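SCO1/SenC family lipoprotein (Bacillus anthracis, PDB 4HDE) probably binds copper for cytochrome c oxidase assembly, or handles thiol-disulfide exchange, as a membrane-anchored member of the Sco family with a thioredoxin-like fold. Local coordinates at residues W10-F15 against D117-L122; F39-C44 against G129-G134; M51-A56 against Q91-D96; V76-D81 against T104-E109. One frame throughout, in Å; residues are numbered along the deposited sequence.

Contact 1 (W10-F15 against D117-L122); sequences WDLETF and DNFQSL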
# COMPACT_ATOMS: atom_id res chain seq x y z
N TRP A 10 -5.59 9.60 10.90
CA TRP A 10 -6.39 8.38 11.09
C TRP A 10 -5.64 7.33 11.90
O TRP A 10 -4.48 7.03 11.62
CB TRP A 10 -6.75 7.74 9.76
CG TRP A 10 -7.66 8.51 8.86
CD1 TRP A 10 -8.38 9.64 9.15
CD2 TRP A 10 -7.94 8.20 7.50
NE1 TRP A 10 -9.10 10.04 8.04
CE2 TRP A 10 -8.84 9.17 7.02
CE3 TRP A 10 -7.52 7.18 6.64
CZ2 TRP A 10 -9.32 9.14 5.71
CZ3 TRP A 10 -8.00 7.16 5.35
CH2 TRP A 10 -8.89 8.14 4.89
N ASP A 11 -6.31 6.78 12.91
CA ASP A 11 -5.77 5.66 13.67
C ASP A 11 -5.67 4.40 12.82
O ASP A 11 -6.54 4.12 12.00
CB ASP A 11 -6.67 5.36 14.88
CG ASP A 11 -6.67 6.47 15.92
OD1 ASP A 11 -5.64 7.17 16.08
OD2 ASP A 11 -7.70 6.62 16.60
N LEU A 12 -4.60 3.64 13.03
CA LEU A 12 -4.41 2.35 12.38
C LEU A 12 -4.26 1.26 13.42
O LEU A 12 -3.46 1.38 14.34
CB LEU A 12 -3.15 2.34 11.53
CG LEU A 12 -3.17 3.15 10.25
CD1 LEU A 12 -1.88 2.87 9.49
CD2 LEU A 12 -4.38 2.78 9.41
N GLU A 13 -5.03 0.20 13.26
CA GLU A 13 -4.89 -0.94 14.16
C GLU A 13 -3.56 -1.64 13.95
O GLU A 13 -2.95 -1.54 12.88
CB GLU A 13 -6.03 -1.92 13.95
CG GLU A 13 -5.86 -2.77 12.71
CD GLU A 13 -7.06 -3.64 12.43
OE1 GLU A 13 -6.92 -4.88 12.47
OE2 GLU A 13 -8.14 -3.08 12.16
N THR A 14 -3.11 -2.36 14.97
CA THR A 14 -1.93 -3.18 14.88
C THR A 14 -2.26 -4.45 14.11
O THR A 14 -3.28 -5.09 14.36
CB THR A 14 -1.43 -3.53 16.29
OG1 THR A 14 -1.10 -2.32 16.98
CG2 THR A 14 -0.19 -4.42 16.22
N PHE A 15 -1.42 -4.79 13.15
CA PHE A 15 -1.65 -5.97 12.30
C PHE A 15 -0.35 -6.72 12.01
O PHE A 15 0.74 -6.15 12.02
CB PHE A 15 -2.32 -5.58 10.99
CG PHE A 15 -1.47 -4.72 10.10
CD1 PHE A 15 -0.70 -5.28 9.09
CD2 PHE A 15 -1.45 -3.34 10.26
CE1 PHE A 15 0.08 -4.50 8.27
CE2 PHE A 15 -0.67 -2.55 9.45
CZ PHE A 15 0.10 -3.13 8.45
N ASP A 117 -12.23 -0.04 8.37
CA ASP A 117 -12.01 0.57 9.67
C ASP A 117 -10.78 1.46 9.73
O ASP A 117 -10.73 2.41 10.51
CB ASP A 117 -11.91 -0.51 10.76
CG ASP A 117 -13.27 -1.08 11.12
OD1 ASP A 117 -14.28 -0.54 10.63
OD2 ASP A 117 -13.32 -2.04 11.91
N ASN A 118 -9.80 1.17 8.89
CA ASN A 118 -8.53 1.90 8.92
C ASN A 118 -8.34 2.87 7.78
O ASN A 118 -7.70 3.91 7.94
CB ASN A 118 -7.37 0.91 8.97
CG ASN A 118 -7.41 0.06 10.21
OD1 ASN A 118 -7.05 0.51 11.30
ND2 ASN A 118 -7.88 -1.17 10.07
N PHE A 119 -8.89 2.54 6.62
CA PHE A 119 -8.68 3.36 5.43
C PHE A 119 -9.97 3.89 4.82
O PHE A 119 -9.93 4.48 3.73
CB PHE A 119 -7.85 2.59 4.40
CG PHE A 119 -6.45 2.32 4.85
CD1 PHE A 119 -5.43 3.23 4.59
CD2 PHE A 119 -6.14 1.17 5.55
CE1 PHE A 119 -4.14 3.00 5.02
CE2 PHE A 119 -4.85 0.92 5.98
CZ PHE A 119 -3.85 1.84 5.71
N GLN A 120 -11.09 3.71 5.51
CA GLN A 120 -12.38 4.22 5.06
C GLN A 120 -12.66 3.86 3.61
O GLN A 120 -13.18 4.67 2.84
CB GLN A 120 -12.45 5.74 5.25
CG GLN A 120 -12.04 6.17 6.64
CD GLN A 120 -12.39 7.60 6.94
OE1 GLN A 120 -13.05 8.27 6.15
NE2 GLN A 120 -11.95 8.09 8.10
N SER A 121 -12.33 2.63 3.25
CA SER A 121 -12.44 2.17 1.88
C SER A 121 -13.20 0.84 1.81
O SER A 121 -12.86 -0.11 2.52
CB SER A 121 -11.05 2.01 1.28
OG SER A 121 -11.10 1.70 -0.10
N LEU A 122 -14.20 0.78 0.95
CA LEU A 122 -15.01 -0.43 0.77
C LEU A 122 -14.26 -1.47 -0.04
O LEU A 122 -13.64 -1.16 -1.06
CB LEU A 122 -16.32 -0.09 0.06
CG LEU A 122 -17.21 -1.28 -0.28
CD1 LEU A 122 -17.81 -1.89 0.97
CD2 LEU A 122 -18.32 -0.87 -1.25
O HOH W 1 -8.66 4.97 10.73

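Contact 2 (F39-C44 against G129-G134); sequences FMFTNC and GQVIHG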
# COMPACT_ATOMS: atom_id res chain seq x y z
N PHE A 39 -4.11 -0.73 -1.93
CA PHE A 39 -4.89 -1.97 -1.97
C PHE A 39 -5.00 -2.43 -3.42
O PHE A 39 -5.28 -1.62 -4.30
CB PHE A 39 -6.28 -1.74 -1.37
CG PHE A 39 -6.26 -1.50 0.11
CD1 PHE A 39 -6.49 -2.54 0.99
CD2 PHE A 39 -6.00 -0.24 0.63
CE1 PHE A 39 -6.46 -2.34 2.36
CE2 PHE A 39 -5.98 -0.03 2.00
CZ PHE A 39 -6.20 -1.08 2.87
N MSE A 40 -4.79 -3.71 -3.66
CA MSE A 40 -4.78 -4.24 -5.02
C MSE A 40 -5.00 -5.74 -5.02
O MSE A 40 -5.15 -6.35 -3.97
CB MSE A 40 -3.45 -3.92 -5.69
CG MSE A 40 -2.24 -4.28 -4.85
SE MSE A 40 -0.77 -4.98 -5.90
CE MSE A 40 -1.42 -6.80 -6.14
N PHE A 41 -5.07 -6.33 -6.21
CA PHE A 41 -5.13 -7.78 -6.32
C PHE A 41 -4.53 -8.22 -7.64
O PHE A 41 -4.57 -7.48 -8.62
CB PHE A 41 -6.55 -8.35 -6.09
CG PHE A 41 -7.57 -7.97 -7.14
CD1 PHE A 41 -8.10 -8.93 -8.00
CD2 PHE A 41 -8.04 -6.67 -7.22
CE1 PHE A 41 -9.05 -8.58 -8.95
CE2 PHE A 41 -9.00 -6.32 -8.16
CZ PHE A 41 -9.49 -7.26 -9.03
N THR A 42 -3.94 -9.41 -7.66
CA THR A 42 -3.13 -9.81 -8.81
C THR A 42 -3.95 -10.18 -10.05
O THR A 42 -3.42 -10.14 -11.16
CB THR A 42 -2.13 -10.95 -8.50
OG1 THR A 42 -2.81 -12.19 -8.36
CG2 THR A 42 -1.34 -10.64 -7.23
N ASN A 43 -5.21 -10.54 -9.87
CA ASN A 43 -6.04 -10.88 -11.02
C ASN A 43 -6.85 -9.70 -11.57
O ASN A 43 -7.78 -9.89 -12.34
CB ASN A 43 -6.96 -12.06 -10.70
CG ASN A 43 -6.22 -13.38 -10.70
OD1 ASN A 43 -5.90 -13.92 -11.76
ND2 ASN A 43 -5.94 -13.91 -9.51
N CYS A 44 -6.46 -8.50 -11.18
CA CYS A 44 -7.15 -7.29 -11.64
C CYS A 44 -6.97 -7.06 -13.13
O CYS A 44 -5.85 -7.06 -13.63
CB CYS A 44 -6.69 -6.06 -10.85
SG CYS A 44 -7.45 -4.54 -11.45
N GLY A 129 -15.51 -11.73 -9.85
CA GLY A 129 -14.19 -11.84 -9.25
C GLY A 129 -13.36 -10.58 -9.29
O GLY A 129 -12.25 -10.55 -8.76
N GLN A 130 -13.88 -9.52 -9.92
CA GLN A 130 -13.13 -8.28 -10.01
C GLN A 130 -13.43 -7.40 -8.79
O GLN A 130 -14.37 -6.60 -8.79
CB GLN A 130 -13.42 -7.56 -11.32
CG GLN A 130 -12.85 -8.27 -12.55
CD GLN A 130 -11.33 -8.31 -12.55
OE1 GLN A 130 -10.67 -7.28 -12.69
NE2 GLN A 130 -10.77 -9.50 -12.38
N VAL A 131 -12.61 -7.59 -7.76
CA VAL A 131 -12.82 -6.99 -6.46
C VAL A 131 -12.90 -5.47 -6.51
O VAL A 131 -12.06 -4.81 -7.12
CB VAL A 131 -11.70 -7.40 -5.48
CG1 VAL A 131 -12.02 -6.95 -4.09
CG2 VAL A 131 -11.49 -8.91 -5.50
N ILE A 132 -13.93 -4.93 -5.88
CA ILE A 132 -14.06 -3.50 -5.64
C ILE A 132 -13.15 -3.10 -4.48
O ILE A 132 -13.17 -3.72 -3.43
CB ILE A 132 -15.51 -3.17 -5.28
CG1 ILE A 132 -16.43 -3.46 -6.47
CG2 ILE A 132 -15.62 -1.72 -4.80
CD1 ILE A 132 -17.94 -3.44 -6.17
N HIS A 133 -12.35 -2.05 -4.66
CA HIS A 133 -11.45 -1.58 -3.61
C HIS A 133 -11.03 -0.16 -3.94
O HIS A 133 -11.24 0.31 -5.06
CB HIS A 133 -10.21 -2.47 -3.52
CG HIS A 133 -9.40 -2.48 -4.77
ND1 HIS A 133 -8.34 -1.62 -4.99
CD2 HIS A 133 -9.50 -3.22 -5.90
CE1 HIS A 133 -7.83 -1.84 -6.18
NE2 HIS A 133 -8.52 -2.80 -6.76
N GLY A 134 -10.45 0.53 -2.96
CA GLY A 134 -10.02 1.90 -3.17
C GLY A 134 -8.77 1.99 -4.03
O GLY A 134 -7.93 1.08 -4.01
O HOH W 2 -5.59 1.65 -2.54

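Contact 3 (M51-A56 against Q91-D96); sequences MTANMA and QKFTED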
# COMPACT_ATOMS: atom_id res chain seq x y z
N MSE A 51 -1.61 1.15 -11.19
CA MSE A 51 -1.36 1.61 -9.83
C MSE A 51 0.01 1.17 -9.36
O MSE A 51 0.74 1.94 -8.71
CB MSE A 51 -2.40 1.03 -8.85
CG MSE A 51 -3.77 1.67 -8.91
SE MSE A 51 -5.04 0.81 -7.70
CE MSE A 51 -4.15 1.26 -6.04
N THR A 52 0.35 -0.08 -9.62
CA THR A 52 1.60 -0.63 -9.16
C THR A 52 2.77 0.02 -9.91
O THR A 52 3.80 0.32 -9.30
CB THR A 52 1.62 -2.15 -9.28
OG1 THR A 52 0.51 -2.69 -8.54
CG2 THR A 52 2.90 -2.71 -8.71
N ALA A 53 2.60 0.28 -11.20
CA ALA A 53 3.63 1.02 -11.93
C ALA A 53 3.80 2.43 -11.35
O ALA A 53 4.92 2.96 -11.29
CB ALA A 53 3.28 1.09 -13.40
N ASN A 54 2.70 3.05 -10.95
CA ASN A 54 2.78 4.38 -10.35
C ASN A 54 3.49 4.33 -9.00
O ASN A 54 4.32 5.19 -8.67
CB ASN A 54 1.39 5.00 -10.20
CG ASN A 54 0.73 5.27 -11.53
OD1 ASN A 54 1.39 5.35 -12.57
ND2 ASN A 54 -0.59 5.42 -11.52
N MSE A 55 3.20 3.32 -8.20
CA MSE A 55 3.91 3.15 -6.96
C MSE A 55 5.40 2.90 -7.21
O MSE A 55 6.24 3.41 -6.48
CB MSE A 55 3.28 2.04 -6.12
CG MSE A 55 3.93 1.90 -4.74
SE MSE A 55 2.92 0.85 -3.45
CE MSE A 55 1.68 2.24 -2.86
N ALA A 56 5.73 2.15 -8.26
CA ALA A 56 7.14 1.94 -8.61
C ALA A 56 7.84 3.24 -9.01
O ALA A 56 9.02 3.45 -8.70
CB ALA A 56 7.26 0.91 -9.71
N GLN A 91 7.43 -8.60 -9.50
CA GLN A 91 8.66 -8.67 -10.28
C GLN A 91 8.55 -7.96 -11.64
O GLN A 91 9.56 -7.55 -12.20
CB GLN A 91 9.14 -10.11 -10.43
CG GLN A 91 9.63 -10.72 -9.11
CD GLN A 91 10.11 -12.15 -9.25
OE1 GLN A 91 9.80 -12.83 -10.23
NE2 GLN A 91 10.88 -12.62 -8.27
N LYS A 92 7.34 -7.79 -12.15
CA LYS A 92 7.16 -7.11 -13.42
C LYS A 92 7.49 -5.62 -13.31
O LYS A 92 8.00 -5.01 -14.25
CB LYS A 92 5.74 -7.29 -13.92
CG LYS A 92 5.44 -6.49 -15.18
CD LYS A 92 4.12 -6.90 -15.81
CE LYS A 92 3.87 -6.11 -17.08
NZ LYS A 92 3.18 -6.91 -18.12
N PHE A 93 7.19 -5.05 -12.15
CA PHE A 93 7.14 -3.60 -11.99
C PHE A 93 8.38 -2.96 -11.40
O PHE A 93 8.60 -1.77 -11.59
CB PHE A 93 5.94 -3.24 -11.12
CG PHE A 93 4.64 -3.69 -11.70
CD1 PHE A 93 3.99 -2.95 -12.68
CD2 PHE A 93 4.07 -4.88 -11.28
CE1 PHE A 93 2.79 -3.40 -13.21
CE2 PHE A 93 2.87 -5.33 -11.81
CZ PHE A 93 2.23 -4.59 -12.78
N THR A 94 9.15 -3.73 -10.65
CA THR A 94 10.31 -3.19 -9.97
C THR A 94 11.35 -4.28 -9.73
O THR A 94 11.00 -5.45 -9.60
CB THR A 94 9.94 -2.52 -8.63
OG1 THR A 94 11.12 -1.94 -8.06
CG2 THR A 94 9.34 -3.52 -7.66
N GLU A 95 12.61 -3.88 -9.68
CA GLU A 95 13.70 -4.77 -9.31
C GLU A 95 14.11 -4.57 -7.85
O GLU A 95 15.08 -5.17 -7.38
CB GLU A 95 14.90 -4.57 -10.23
CG GLU A 95 14.59 -4.91 -11.67
CD GLU A 95 15.81 -4.90 -12.55
OE1 GLU A 95 16.49 -3.86 -12.63
OE2 GLU A 95 16.10 -5.95 -13.16
N ASP A 96 13.38 -3.71 -7.15
CA ASP A 96 13.69 -3.39 -5.77
C ASP A 96 12.50 -3.70 -4.87
O ASP A 96 11.49 -3.01 -4.91
CB ASP A 96 14.07 -1.91 -5.65
CG ASP A 96 14.54 -1.52 -4.26
OD1 ASP A 96 14.68 -2.40 -3.39
OD2 ASP A 96 14.78 -0.31 -4.04

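Contact 4 (V76-D81 against T104-E109); sequences VDPDLD and TGYSLE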
# COMPACT_ATOMS: atom_id res chain seq x y z
N VAL A 76 -6.51 -7.46 -1.78
CA VAL A 76 -7.94 -7.55 -1.49
C VAL A 76 -8.57 -8.80 -2.09
O VAL A 76 -9.79 -8.93 -2.10
CB VAL A 76 -8.69 -6.29 -1.95
CG1 VAL A 76 -8.17 -5.06 -1.22
CG2 VAL A 76 -8.58 -6.11 -3.47
N ASP A 77 -7.74 -9.72 -2.56
CA ASP A 77 -8.24 -11.02 -3.02
C ASP A 77 -7.39 -12.14 -2.43
O ASP A 77 -6.80 -12.92 -3.17
CB ASP A 77 -8.22 -11.05 -4.55
CG ASP A 77 -9.02 -12.20 -5.13
OD1 ASP A 77 -9.90 -12.76 -4.43
OD2 ASP A 77 -8.79 -12.54 -6.31
N PRO A 78 -7.35 -12.25 -1.10
CA PRO A 78 -6.44 -13.23 -0.48
C PRO A 78 -6.82 -14.68 -0.77
O PRO A 78 -5.98 -15.56 -0.56
CB PRO A 78 -6.56 -12.91 1.02
CG PRO A 78 -7.93 -12.26 1.16
CD PRO A 78 -8.05 -11.43 -0.10
N ASP A 79 -8.05 -14.94 -1.20
CA ASP A 79 -8.44 -16.30 -1.57
C ASP A 79 -7.64 -16.78 -2.78
O ASP A 79 -7.42 -17.99 -2.95
CB ASP A 79 -9.95 -16.40 -1.86
CG ASP A 79 -10.80 -16.14 -0.62
OD1 ASP A 79 -10.44 -16.65 0.46
OD2 ASP A 79 -11.81 -15.42 -0.74
N LEU A 80 -7.22 -15.85 -3.64
CA LEU A 80 -6.43 -16.20 -4.81
C LEU A 80 -4.97 -15.77 -4.68
O LEU A 80 -4.07 -16.46 -5.17
CB LEU A 80 -7.03 -15.60 -6.09
CG LEU A 80 -8.27 -16.30 -6.64
CD1 LEU A 80 -8.64 -15.69 -7.99
CD2 LEU A 80 -8.05 -17.79 -6.78
N ASP A 81 -4.72 -14.65 -4.02
CA ASP A 81 -3.37 -14.12 -3.91
C ASP A 81 -2.64 -14.73 -2.73
O ASP A 81 -2.86 -14.32 -1.58
CB ASP A 81 -3.37 -12.59 -3.75
CG ASP A 81 -3.85 -11.87 -5.00
OD1 ASP A 81 -4.03 -12.52 -6.04
OD2 ASP A 81 -4.02 -10.63 -4.93
N THR A 104 -0.75 -10.57 2.39
CA THR A 104 -1.88 -11.46 2.22
C THR A 104 -1.92 -12.40 3.42
O THR A 104 -1.29 -12.12 4.45
CB THR A 104 -1.78 -12.23 0.89
OG1 THR A 104 -3.02 -12.89 0.64
CG2 THR A 104 -0.64 -13.23 0.91
N GLY A 105 -2.67 -13.49 3.31
CA GLY A 105 -2.66 -14.54 4.32
C GLY A 105 -3.86 -14.55 5.25
O GLY A 105 -4.05 -15.47 6.02
N TYR A 106 -4.67 -13.51 5.13
CA TYR A 106 -5.85 -13.29 5.95
C TYR A 106 -7.09 -13.65 5.12
O TYR A 106 -6.98 -13.95 3.94
CB TYR A 106 -5.89 -11.82 6.37
CG TYR A 106 -5.43 -10.87 5.28
CD1 TYR A 106 -4.21 -10.22 5.37
CD2 TYR A 106 -6.21 -10.64 4.16
CE1 TYR A 106 -3.78 -9.35 4.38
CE2 TYR A 106 -5.79 -9.79 3.16
CZ TYR A 106 -4.58 -9.15 3.27
OH TYR A 106 -4.16 -8.28 2.29
N SER A 107 -8.26 -13.63 5.74
CA SER A 107 -9.49 -13.91 5.00
C SER A 107 -10.00 -12.67 4.25
O SER A 107 -9.60 -11.54 4.53
CB SER A 107 -10.59 -14.41 5.94
OG SER A 107 -11.02 -13.36 6.79
N LEU A 108 -10.90 -12.90 3.30
CA LEU A 108 -11.53 -11.79 2.62
C LEU A 108 -12.32 -10.93 3.62
O LEU A 108 -12.28 -9.71 3.56
CB LEU A 108 -12.43 -12.30 1.50
CG LEU A 108 -13.22 -11.24 0.72
CD1 LEU A 108 -12.30 -10.24 0.05
CD2 LEU A 108 -14.08 -11.93 -0.31
N GLU A 109 -13.03 -11.58 4.54
CA GLU A 109 -13.75 -10.85 5.57
C GLU A 109 -12.81 -9.95 6.37
O GLU A 109 -13.13 -8.79 6.64
CB GLU A 109 -14.51 -11.80 6.49
CG GLU A 109 -15.29 -11.07 7.57
CD GLU A 109 -16.26 -11.98 8.31
OE1 GLU A 109 -16.36 -13.18 7.96
OE2 GLU A 109 -16.93 -11.49 9.25
O HOH W 3 -3.97 -15.67 1.58
O HOH W 4 -11.45 -15.66 2.75

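Contact 1 (W10-F15 against D117-L122)
N118, near the C-terminal end of helix 108-119 in this thioredoxin-like fold, takes hold of E13 on the chain that leads into strand 16-18. Its CB points at the opposing chain and touches CD2 of L12 at 3.6 Å in the modelled conformer of that leucine. CG then splits the polar work in two. On one branch OD1 accepts the backbone N of E13 at 2.8 Å along a nearly straight N-H line (167°), with the donor above the carbonyl plane. On the other, ND2 gives a proton to OE2 of E13, also at 2.8 Å; the acceptor lies in the amide plane, yet the carboxylate is met from above its own plane. F114 O takes a further bond from ND2, so both branches are engaged and the amide's rotation is well fixed. The chi1 of E13, 77°, sets its CG alongside the N118 amide, 3.7 Å from ND2.

Further along, Q120 turns off the helix with positive phi and lays its side chain over one face of the W10 indole. Its amide is stacked 18° from the ring plane, and its CG makes a CH-pi contact 4.2 Å from the centroid of the six-membered ring. NE2 of Q120 hangs 3.3 Å above that plane, displaced toward the rim, where it faces NE1 of W10 donor to donor.

Contact 2 (F39-C44 against G129-G134)
F39 opens the contact through a water, which accepts from its backbone N at 2.9 Å and donates to G134 O. Its carbonyl O lies near H133 ND1, but the angle is poor for a bond; ND1 instead donates to G134 O at 2.9 Å, with the acceptor tilted from the imidazole plane. M40, the end of strand 35-40, sets its CA over one face of the same imidazole.

F41 carries the largest share of the packing on its segment. Its chi1 of 67° places CG between the backbone N and the carbonyl carbon, and the ring ends up against the 129-134 loop. V131 CB sits over one face, 4.1 Å from the centroid, while C44 CB lies over the opposite face. The rim also meets backbone, CZ coming to 3.4 Å from V131 N. H133 NE2 lies at the ring edge, and the two rings meet rim to rim with planes at 87°.

A type I turn from F41 to C44 brings N43 round, and its O accepts Q130 NE2 at 3.0 Å, almost straight at 176°. The other end of that amide, OE1, takes Q45 N. C44 follows, its SG 5.1 Å from H133 NE2. H133 also packs on C48, and C44 and C48 form a CxxxC pair: the cysteines and histidine correspond to the copper site of Sco proteins, and probably serve as one here.

Contact 3 (M51-A56 against Q91-D96)
T94 OG1 is gripped by two groups: it accepts the backbone N of D96 at 3.0 Å and donates to the OE1 of Q59 one turn beyond A56 on helix 48-64. The first bond closes an ST turn, and chi1 of -177° sets OG1 anti to the backbone N. Q59 also donates from NE2 to D96 O, pinning the turn to the helix by both ends of its amide. Meanwhile T94 CB faces A56 CB at 4.5 Å, a loose apolar contact; A56 CB comes closer to the carbonyl F93 O, at 3.5 Å.

In the fold, helix 48-64 is the one that follows strand 35-40 and carries C48 of the CxxxC pair, while residues 91-96 connect helix 83-90 to strand 100-103, an outermost strand of the five-stranded sheet. W100 of that strand is touched by T52, A56 and T94 alike, so the joint backs onto the sheet.

Toward the start of the helical segment F93 takes over. The T52 methyl CG2 stands over one face of its ring, 3.8 Å from the centroid and 25° off the normal, in a CH-pi contact; the two side chains cross at about a right angle. OG1 of T52 is turned away to bond C48 O, which leaves CG2 anti to the backbone N and aimed at the ring. On the opposite face lies K92 CB. At the CD1 side the ring meets A53, with CD1 3.8 Å from A53 N and 4.2 Å from A53 CB. F89 of helix 83-90 brings its own ring against F93, their planes at about 45°.

Contact 4 (V76-D81 against T104-E109)
The N-terminal end of helix 108-119, with S107 as N-cap bonding D110 N, is packed by P78 from the turn that follows strand 70-75 in this thioredoxin-like fold. P78 points its ring into the approach to the helix: CB comes to 3.1 Å from Y106 O, and CG lies 3.8 Å from CD2 of the Y106 ring, meeting it obliquely. CG also borders L108 N.

Beside the proline, T104 OG1 donates to D81 O over a short 2.6 Å, nearly along the C=O axis. Its chi1 of -169° puts OG1 anti to the backbone N, in line with that carbonyl. A water that donates to P78 O gives its other proton to T104 OG1 at 3.1 Å, so this hydroxyl both donates and accepts. The turn itself is closed by D77 O, which accepts from both L80 N and D81 N.

A second water ties the helix start to D79, donating to OD1 at 2.7 Å and accepting L108 N at 2.9 Å; the negative charge at this helix end would be expected to suit its dipole. D79 OD2 lies against L108 CB, and L108 CD1 covers V76 O at 3.6 Å, a buried carbonyl with no polar partner in the model.

Around this joint, Y106 OH bonds S75 O at the end of strand 70-75 while its ring meets F17 of strand 16-18 edge-to-face, and T104 rests on P83 and L86 of helix 83-90.

Contacts 2 and 4 are the tightest neighbours, with centres 10 Å apart: T42 OG1 lies 2.6 Å from D81 OD1, a probable hydrogen bond, and M40 O pairs with V76 N at 2.8 Å. Contact 2 holds C44 and H133 of the probable copper site, and each of the other three touches contact 2. Contact 3 does so through M51, whose CE is 3.5 Å from F39 O and whose SE lies against H133 CE1. Contact 1 meets it at F39, F119 CD2 lying 3.5 Å from F39 CZ. Contacts 1 and 4 use the two ends of helix 108-119, centres about 17 Å apart, whereas contacts 1 and 3 lie on opposite sides of the chain's centre, about 24 Å between centres.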